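Local coordinates for hypothetical protein (Exiguobacterium sibiricum, PDB 2HKV), which is of unknown function but probably belongs to the DinB family of metal-binding helical-bundle proteins, and holds a nickel ion at a three-histidine site, at residues A[53-58]-A[83-88]; A[135-138]-A[142-145]; A[101-106]-A[115-120]. All coordinates share one frame; numbering follows the deposited sequence.

How the contacts relate
The three contacts are spread along the helical bundle of one chain. Contact 1 joins helix 43-61 to helix 82-98 near the centre of the chain. Contact 3 packs a loop on the first turns of helix 114-138, and contact 2 folds the tail onto the last turn of that helix. In chain order, contact 1 closes before contact 3 opens, and contact 2 follows. Contacts 1 and 3 touch: Leu58 packs on Phe101 and Leu118. Contacts 2 and 3 lie on opposite sides of the chain's centre, about 33 Å apart between centres, and both touch the second subunit. Helices 43-61 and 114-138 also supply the three nickel-binding histidines.

Contact 1 (A[53-58]-A[83-88]); sequences LLEADL and VDRLDQ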
loop_
_atom_site.group_PDB
_atom_site.type_symbol
_atom_site.label_atom_id
_atom_site.label_comp_id
_atom_site.label_asym_id
_atom_site.label_seq_id
_atom_site.Cartn_x
_atom_site.Cartn_y
_atom_site.Cartn_z
ATOM N N LEU A 53 12.234 4.876 -3.720
ATOM C CA LEU A 53 11.464 4.100 -4.669
ATOM C C LEU A 53 10.564 4.926 -5.610
ATOM O O LEU A 53 10.217 4.457 -6.706
ATOM C CB LEU A 53 10.681 2.971 -3.989
ATOM C CG LEU A 53 9.494 3.260 -3.061
ATOM C CD1 LEU A 53 8.132 3.686 -3.790
ATOM C CD2 LEU A 53 9.276 1.972 -2.223
ATOM N N LEU A 54 10.122 6.107 -5.174
ATOM C CA LEU A 54 9.195 6.880 -6.028
ATOM C C LEU A 54 9.918 7.291 -7.299
ATOM O O LEU A 54 9.297 7.361 -8.352
ATOM C CB LEU A 54 8.599 8.091 -5.313
ATOM C CG LEU A 54 7.541 7.877 -4.230
ATOM C CD1 LEU A 54 7.147 9.248 -3.646
ATOM C CD2 LEU A 54 6.312 7.136 -4.775
ATOM N N GLU A 55 11.231 7.513 -7.217
ATOM C CA GLU A 55 12.036 7.885 -8.395
ATOM C C GLU A 55 12.490 6.635 -9.136
ATOM O O GLU A 55 12.375 6.559 -10.356
ATOM C CB GLU A 55 13.192 8.777 -7.948
ATOM C CG GLU A 55 14.212 9.096 -8.981
ATOM C CD GLU A 55 15.224 10.144 -8.543
ATOM O OE1 GLU A 55 15.051 10.802 -7.482
ATOM O OE2 GLU A 55 16.229 10.310 -9.277
ATOM N N ALA A 56 12.966 5.634 -8.389
ATOM C CA ALA A 56 13.427 4.364 -8.940
ATOM C C ALA A 56 12.359 3.782 -9.833
ATOM O O ALA A 56 12.614 3.450 -10.990
ATOM C CB ALA A 56 13.859 3.329 -7.791
ATOM N N ASP A 57 11.131 3.686 -9.328
ATOM C CA ASP A 57 10.111 3.040 -10.122
ATOM C C ASP A 57 9.841 3.798 -11.400
ATOM O O ASP A 57 9.549 3.187 -12.417
ATOM C CB ASP A 57 8.803 2.859 -9.335
ATOM C CG ASP A 57 8.899 1.783 -8.232
ATOM O OD1 ASP A 57 10.021 1.286 -7.859
ATOM O OD2 ASP A 57 7.825 1.424 -7.670
ATOM N N LEU A 58 9.891 5.117 -11.366
ATOM C CA LEU A 58 9.568 5.882 -12.558
ATOM C C LEU A 58 10.704 5.847 -13.560
ATOM O O LEU A 58 10.445 5.889 -14.752
ATOM C CB LEU A 58 9.160 7.325 -12.206
ATOM C CG LEU A 58 7.788 7.457 -11.498
ATOM C CD1 LEU A 58 7.442 8.904 -11.350
ATOM C CD2 LEU A 58 6.704 6.747 -12.236
ATOM N N VAL A 83 15.705 11.685 4.968
ATOM C CA VAL A 83 14.562 12.569 4.722
ATOM C C VAL A 83 14.810 13.396 3.473
ATOM O O VAL A 83 13.921 13.528 2.627
ATOM C CB VAL A 83 14.217 13.466 5.923
ATOM C CG1 VAL A 83 13.170 14.525 5.514
ATOM C CG2 VAL A 83 13.700 12.616 7.059
ATOM N N ASP A 84 16.003 13.965 3.361
ATOM C CA ASP A 84 16.376 14.766 2.197
ATOM C C ASP A 84 16.176 13.971 0.932
ATOM O O ASP A 84 15.712 14.508 -0.067
ATOM C CB ASP A 84 17.836 15.211 2.271
ATOM C CG ASP A 84 18.065 16.350 3.264
ATOM O OD1 ASP A 84 17.061 16.917 3.782
ATOM O OD2 ASP A 84 19.255 16.684 3.519
ATOM N N ARG A 85 16.524 12.687 0.990
ATOM C CA ARG A 85 16.393 11.791 -0.152
ATOM C C ARG A 85 14.953 11.476 -0.525
ATOM O O ARG A 85 14.601 11.520 -1.679
ATOM C CB ARG A 85 17.191 10.477 0.087
ATOM C CG ARG A 85 17.391 9.644 -1.179
ATOM C CD ARG A 85 17.885 10.575 -2.278
ATOM N NE ARG A 85 18.204 9.941 -3.536
ATOM C CZ ARG A 85 17.401 9.869 -4.593
ATOM N NH1 ARG A 85 16.159 10.411 -4.600
ATOM N NH2 ARG A 85 17.869 9.233 -5.675
ATOM N N LEU A 86 14.133 11.159 0.460
ATOM C CA LEU A 86 12.697 11.015 0.269
ATOM C C LEU A 86 12.077 12.281 -0.419
ATOM O O LEU A 86 11.242 12.205 -1.366
ATOM C CB LEU A 86 12.060 10.751 1.639
ATOM C CG LEU A 86 10.529 10.626 1.738
ATOM C CD1 LEU A 86 9.975 9.552 0.773
ATOM C CD2 LEU A 86 10.168 10.351 3.219
ATOM N N ASP A 87 12.481 13.446 0.055
ATOM C CA ASP A 87 11.969 14.692 -0.475
ATOM C C ASP A 87 12.303 14.866 -1.949
ATOM O O ASP A 87 11.476 15.351 -2.746
ATOM C CB ASP A 87 12.514 15.880 0.328
ATOM C CG ASP A 87 11.913 15.985 1.756
ATOM O OD1 ASP A 87 11.110 15.118 2.171
ATOM O OD2 ASP A 87 12.261 16.955 2.482
ATOM N N GLN A 88 13.537 14.523 -2.293
ATOM C CA GLN A 88 13.990 14.535 -3.667
ATOM C C GLN A 88 13.191 13.595 -4.553
ATOM O O GLN A 88 12.781 13.972 -5.651
ATOM C CB GLN A 88 15.446 14.125 -3.686
ATOM C CG GLN A 88 16.083 14.045 -5.024
ATOM C CD GLN A 88 17.600 13.760 -4.914
ATOM O OE1 GLN A 88 18.289 14.235 -3.980
ATOM N NE2 GLN A 88 18.117 12.968 -5.861
HETATM O O HOH W 1 16.100 13.318 -8.318
#
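Glu55 and Arg85 form a salt bridge between helix 43-61 and helix 82-98 of the DinB-type helical bundle. The two side chains meet roughly perpendicular to each other. Glu55 reaches over fully extended, with CG anti to the backbone N (chi1 172°). Arg85 instead bends at chi2, which turns its guanidinium back toward the carboxylate. Its NH1 donates to Glu55 OE1 at 3.1 Å, and the bond is moderately bent. The two flat groups are not coplanar. Their planes lie 54° apart, and NH1 comes to OE1 from above the carboxylate plane, 48° out of it. This is a single-bond bridge and not a two-pronged, side-on pair.

Gln88 lies one turn beyond Arg85. Its NE2 sits over the centre of the Arg85 guanidinium, 3.4 Å above the plane. The other carboxylate oxygen, Glu55 OE2, makes a salt bridge with Arg59 NE, one turn further along its own helix. Glu55 thus pairs with two arginines, which would probably favour its ionised form. Phe72 of helix 66-73 packs on both Glu55 and Arg85. Leu54 and Leu86 both touch Val17 of helix 4-26. A water completes the link: it donates to Glu55 OE1 at 2.9 Å and accepts from Gln88 NE2 at 3.2 Å.

Contact 2 (A[135-138]-A[142-145]); sequences YLNL and DIKL
Two side chains carry this contact, Asn137 to the backbone N of Ile143 and Ile143 to Leu136. In Asn137, CG is anti to the carbonyl carbon, which carries the amide across to the returning chain. In Ile143, chi1 of -73° sets CG1 beside the backbone N, and an unstaggered chi2 of 140° brings CD1 to Leu136. The contact closes the C-terminal end of helix 114-138, where the chain leaves the helix and folds back beside its last turn.

The polar part is a side-chain to backbone hydrogen bond. Ile143 N donates to Asn137 OD1 at 2.9 Å. The N-H points almost straight at the oxygen, with an angle of 168°, and the donor lies in the carbonyl plane of the amide. Asp142 N is also near this oxygen but is not bonded to it. It uses a water instead, which accepts from Asp142 N at 3.0 Å. The same water donates to Asn137 O at 2.8 Å, so it joins the two backbones beside the direct bond.

The apolar part lies next to it. Ile143 CD1 comes to 3.3 Å from Leu136 CB, closer than two carbons normally pack. With the unstaggered chi2, its exact position is doubtful. Ile143 further packs on Leu23 and Leu26 of helix 4-26, so it touches both helix 114-138 and helix 4-26. Asn137 also packs on Lys40 of the second subunit.

The chemistry is that of a chain reversal fixed at two neighbouring backbone NH groups. One is held by an amide oxygen and the other by water, while the isoleucine side chain turns inward to the bundle.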
loop_
_atom_site.group_PDB
_atom_site.type_symbol
_atom_site.label_atom_id
_atom_site.label_comp_id
_atom_site.label_asym_id
_atom_site.label_seq_id
_atom_site.Cartn_x
_atom_site.Cartn_y
_atom_site.Cartn_z
ATOM N N TYR A 135 7.870 -2.962 11.650
ATOM C CA TYR A 135 9.172 -3.087 12.264
ATOM C C TYR A 135 9.262 -2.245 13.540
ATOM O O TYR A 135 9.765 -2.723 14.558
ATOM C CB TYR A 135 10.272 -2.574 11.351
ATOM C CG TYR A 135 10.749 -3.509 10.265
ATOM C CD1 TYR A 135 10.013 -4.615 9.878
ATOM C CD2 TYR A 135 11.948 -3.258 9.615
ATOM C CE1 TYR A 135 10.444 -5.436 8.839
ATOM C CE2 TYR A 135 12.403 -4.087 8.610
ATOM C CZ TYR A 135 11.654 -5.179 8.229
ATOM O OH TYR A 135 12.115 -5.989 7.215
ATOM N N LEU A 136 8.854 -0.977 13.448
ATOM C CA LEU A 136 8.990 -0.079 14.593
ATOM C C LEU A 136 8.082 -0.570 15.718
ATOM O O LEU A 136 8.490 -0.611 16.849
ATOM C CB LEU A 136 8.694 1.390 14.199
ATOM C CG LEU A 136 9.722 2.040 13.253
ATOM C CD1 LEU A 136 9.396 3.563 13.080
ATOM C CD2 LEU A 136 11.174 1.820 13.586
ATOM N N ASN A 137 6.878 -1.025 15.389
ATOM C CA ASN A 137 5.996 -1.601 16.408
ATOM C C ASN A 137 6.532 -2.909 17.006
ATOM O O ASN A 137 6.398 -3.150 18.218
ATOM C CB ASN A 137 4.604 -1.816 15.839
ATOM C CG ASN A 137 3.790 -0.526 15.770
ATOM O OD1 ASN A 137 3.954 0.378 16.596
ATOM N ND2 ASN A 137 2.927 -0.446 14.776
ATOM N N LEU A 138 7.160 -3.744 16.191
ATOM C CA LEU A 138 7.910 -4.917 16.702
ATOM C C LEU A 138 9.000 -4.503 17.705
ATOM O O LEU A 138 9.302 -5.225 18.649
ATOM C CB LEU A 138 8.577 -5.678 15.572
ATOM C CG LEU A 138 7.658 -6.655 14.801
ATOM C CD1 LEU A 138 8.273 -7.118 13.471
ATOM C CD2 LEU A 138 7.333 -7.819 15.624
ATOM N N ASP A 142 5.167 1.470 19.560
ATOM C CA ASP A 142 3.745 1.729 19.830
ATOM C C ASP A 142 3.258 2.980 19.070
ATOM O O ASP A 142 2.738 3.938 19.660
ATOM C CB ASP A 142 3.549 1.882 21.362
ATOM C CG ASP A 142 2.078 1.981 21.780
ATOM O OD1 ASP A 142 1.182 1.888 20.910
ATOM O OD2 ASP A 142 1.834 2.128 23.002
ATOM N N ILE A 143 3.423 2.968 17.760
ATOM C CA ILE A 143 3.175 4.190 16.955
ATOM C C ILE A 143 1.712 4.645 16.926
ATOM O O ILE A 143 0.802 3.859 16.656
ATOM C CB ILE A 143 3.765 4.044 15.538
ATOM C CG1 ILE A 143 5.309 4.144 15.656
ATOM C CG2 ILE A 143 3.162 5.091 14.509
ATOM C CD1 ILE A 143 6.011 3.212 14.807
ATOM N N LYS A 144 1.508 5.939 17.216
ATOM C CA LYS A 144 0.183 6.550 17.286
ATOM C C LYS A 144 0.043 7.681 16.231
ATOM O O LYS A 144 -0.560 8.726 16.502
ATOM C CB LYS A 144 -0.090 7.100 18.702
ATOM C CG LYS A 144 0.214 6.139 19.896
ATOM C CD LYS A 144 -0.750 4.954 19.987
ATOM N N LEU A 145 0.582 7.451 15.034
ATOM C CA LEU A 145 0.564 8.425 13.925
ATOM C C LEU A 145 -0.656 8.145 13.037
ATOM O O LEU A 145 -0.865 6.999 12.624
ATOM C CB LEU A 145 1.838 8.251 13.082
ATOM C CG LEU A 145 2.670 9.425 12.576
ATOM C CD1 LEU A 145 3.975 9.553 13.389
ATOM C CD2 LEU A 145 2.987 9.139 11.139
HETATM O O HOH W 2 4.806 -1.458 19.808
#

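Contact 3 (A[101-106]-A[115-120]); sequences FSTETT and TGWLLE
Trp117, on the first turns of helix 114-138, packs against Thr103 and Thr106 in the loop that leads from helix 82-98 to this helix. The loop runs along the end of the DinB-type bundle and turns Phe101, Thr103 and Thr106 to the helix.

The apolar contacts come in two groups. In the first, two threonine methyls meet the indole at separate places, both obliquely. Thr103 CG2 approaches Trp117 CD1 at 3.5 Å, on the pyrrole side. Thr106 CG2 approaches Trp117 CZ2 at 3.4 Å, on the benzene side. Each threonine has CG2 anti to its carbonyl carbon, which aims the methyl at the indole and leaves the hydroxyl to bond within the loop. Thr103 OG1 is hydrogen-bonded to Asp112 O, and Thr106 OG1 is hydrogen-bonded to the backbone N of Gly109 and of Val110.

In the second group, Leu118 meets Phe101. Both Leu118 methyls, CD1 and CD2, lie 4.0 Å from Phe101 CE1, with CD2 at the ring edge near its plane. The two side chains run antiparallel as they pass. Leu97 of helix 82-98 also packs on Leu118.

The polar contact across the segments runs through water. Backbone hydrogen bonding between Glu104 and Ala61 also ties the loop to the end of helix 43-61. The bridging water lies in the indole plane at its edge, accepts from Trp117 NE1 at 3.0 Å and donates to Glu104 O at 2.7 Å.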
loop_
_atom_site.group_PDB
_atom_site.type_symbol
_atom_site.label_atom_id
_atom_site.label_comp_id
_atom_site.label_asym_id
_atom_site.label_seq_id
_atom_site.Cartn_x
_atom_site.Cartn_y
_atom_site.Cartn_z
ATOM N N PHE A 101 4.742 11.989 -19.430
ATOM C CA PHE A 101 5.969 11.265 -19.772
ATOM C C PHE A 101 5.684 9.994 -20.610
ATOM O O PHE A 101 4.545 9.556 -20.714
ATOM C CB PHE A 101 6.856 11.029 -18.537
ATOM C CG PHE A 101 6.333 10.018 -17.565
ATOM C CD1 PHE A 101 5.466 10.393 -16.551
ATOM C CD2 PHE A 101 6.751 8.700 -17.631
ATOM C CE1 PHE A 101 5.010 9.451 -15.627
ATOM C CE2 PHE A 101 6.297 7.761 -16.724
ATOM C CZ PHE A 101 5.419 8.137 -15.721
ATOM N N SER A 102 6.712 9.466 -21.262
ATOM C CA SER A 102 6.573 8.259 -22.078
ATOM C C SER A 102 7.121 7.069 -21.297
ATOM O O SER A 102 8.225 7.125 -20.757
ATOM C CB SER A 102 7.319 8.390 -23.424
ATOM N N THR A 103 6.348 5.995 -21.242
ATOM C CA THR A 103 6.823 4.745 -20.638
ATOM C C THR A 103 7.317 3.823 -21.730
ATOM O O THR A 103 6.963 3.955 -22.902
ATOM C CB THR A 103 5.738 4.015 -19.793
ATOM O OG1 THR A 103 4.570 3.763 -20.588
ATOM C CG2 THR A 103 5.353 4.846 -18.591
ATOM N N GLU A 104 8.174 2.912 -21.323
ATOM C CA GLU A 104 8.724 1.889 -22.176
ATOM C C GLU A 104 8.652 0.558 -21.423
ATOM O O GLU A 104 8.563 0.517 -20.184
ATOM C CB GLU A 104 10.179 2.220 -22.503
ATOM C CG GLU A 104 10.381 3.617 -23.130
ATOM N N THR A 105 8.700 -0.537 -22.167
ATOM C CA THR A 105 8.763 -1.861 -21.538
ATOM C C THR A 105 10.030 -1.926 -20.701
ATOM O O THR A 105 11.095 -1.498 -21.151
ATOM C CB THR A 105 8.755 -2.963 -22.605
ATOM O OG1 THR A 105 7.521 -2.876 -23.348
ATOM C CG2 THR A 105 8.939 -4.353 -21.975
ATOM N N THR A 106 9.922 -2.430 -19.479
ATOM C CA THR A 106 11.067 -2.450 -18.581
ATOM C C THR A 106 12.126 -3.430 -19.112
ATOM O O THR A 106 11.885 -4.204 -20.070
ATOM C CB THR A 106 10.694 -2.789 -17.103
ATOM O OG1 THR A 106 10.510 -4.210 -16.925
ATOM C CG2 THR A 106 9.456 -2.037 -16.675
ATOM N N THR A 115 -0.099 6.126 -16.461
ATOM C CA THR A 115 -1.014 6.175 -15.304
ATOM C C THR A 115 -0.862 4.944 -14.407
ATOM O O THR A 115 -0.854 5.034 -13.176
ATOM C CB THR A 115 -2.478 6.349 -15.783
ATOM O OG1 THR A 115 -2.501 7.471 -16.671
ATOM C CG2 THR A 115 -3.289 6.636 -14.714
ATOM N N GLY A 116 -0.708 3.772 -15.011
ATOM C CA GLY A 116 -0.414 2.570 -14.249
ATOM C C GLY A 116 0.887 2.597 -13.473
ATOM O O GLY A 116 0.906 2.222 -12.314
ATOM N N TRP A 117 1.951 3.104 -14.057
ATOM C CA TRP A 117 3.205 3.244 -13.332
ATOM C C TRP A 117 3.140 4.226 -12.170
ATOM O O TRP A 117 3.710 3.993 -11.116
ATOM C CB TRP A 117 4.358 3.628 -14.286
ATOM C CG TRP A 117 4.917 2.448 -15.054
ATOM C CD1 TRP A 117 4.828 2.212 -16.405
ATOM C CD2 TRP A 117 5.650 1.339 -14.496
ATOM N NE1 TRP A 117 5.461 1.016 -16.710
ATOM C CE2 TRP A 117 5.959 0.462 -15.564
ATOM C CE3 TRP A 117 6.057 1.007 -13.204
ATOM C CZ2 TRP A 117 6.665 -0.710 -15.375
ATOM C CZ3 TRP A 117 6.783 -0.173 -13.023
ATOM C CH2 TRP A 117 7.079 -0.999 -14.122
ATOM N N LEU A 118 2.469 5.346 -12.368
ATOM C CA LEU A 118 2.245 6.275 -11.286
ATOM C C LEU A 118 1.449 5.650 -10.134
ATOM O O LEU A 118 1.769 5.863 -8.960
ATOM C CB LEU A 118 1.573 7.511 -11.829
ATOM C CG LEU A 118 2.396 8.459 -12.691
ATOM C CD1 LEU A 118 1.567 9.471 -13.525
ATOM C CD2 LEU A 118 3.535 9.130 -11.911
ATOM N N LEU A 119 0.451 4.842 -10.465
ATOM C CA LEU A 119 -0.254 4.099 -9.412
ATOM C C LEU A 119 0.641 3.007 -8.788
ATOM O O LEU A 119 0.604 2.799 -7.549
ATOM C CB LEU A 119 -1.559 3.488 -9.929
ATOM C CG LEU A 119 -2.360 2.565 -8.986
ATOM C CD1 LEU A 119 -2.706 3.272 -7.668
ATOM C CD2 LEU A 119 -3.619 2.085 -9.736
ATOM N N GLU A 120 1.462 2.308 -9.588
ATOM C CA GLU A 120 2.321 1.257 -9.065
ATOM C C GLU A 120 3.265 1.811 -8.023
ATOM O O GLU A 120 3.479 1.180 -6.997
ATOM C CB GLU A 120 3.105 0.594 -10.199
ATOM C CG GLU A 120 3.948 -0.645 -9.826
ATOM C CD GLU A 120 5.225 -0.312 -9.034
ATOM O OE1 GLU A 120 5.773 0.790 -9.239
ATOM O OE2 GLU A 120 5.710 -1.133 -8.219
HETATM O O HOH W 3 6.023 -0.009 -19.455
#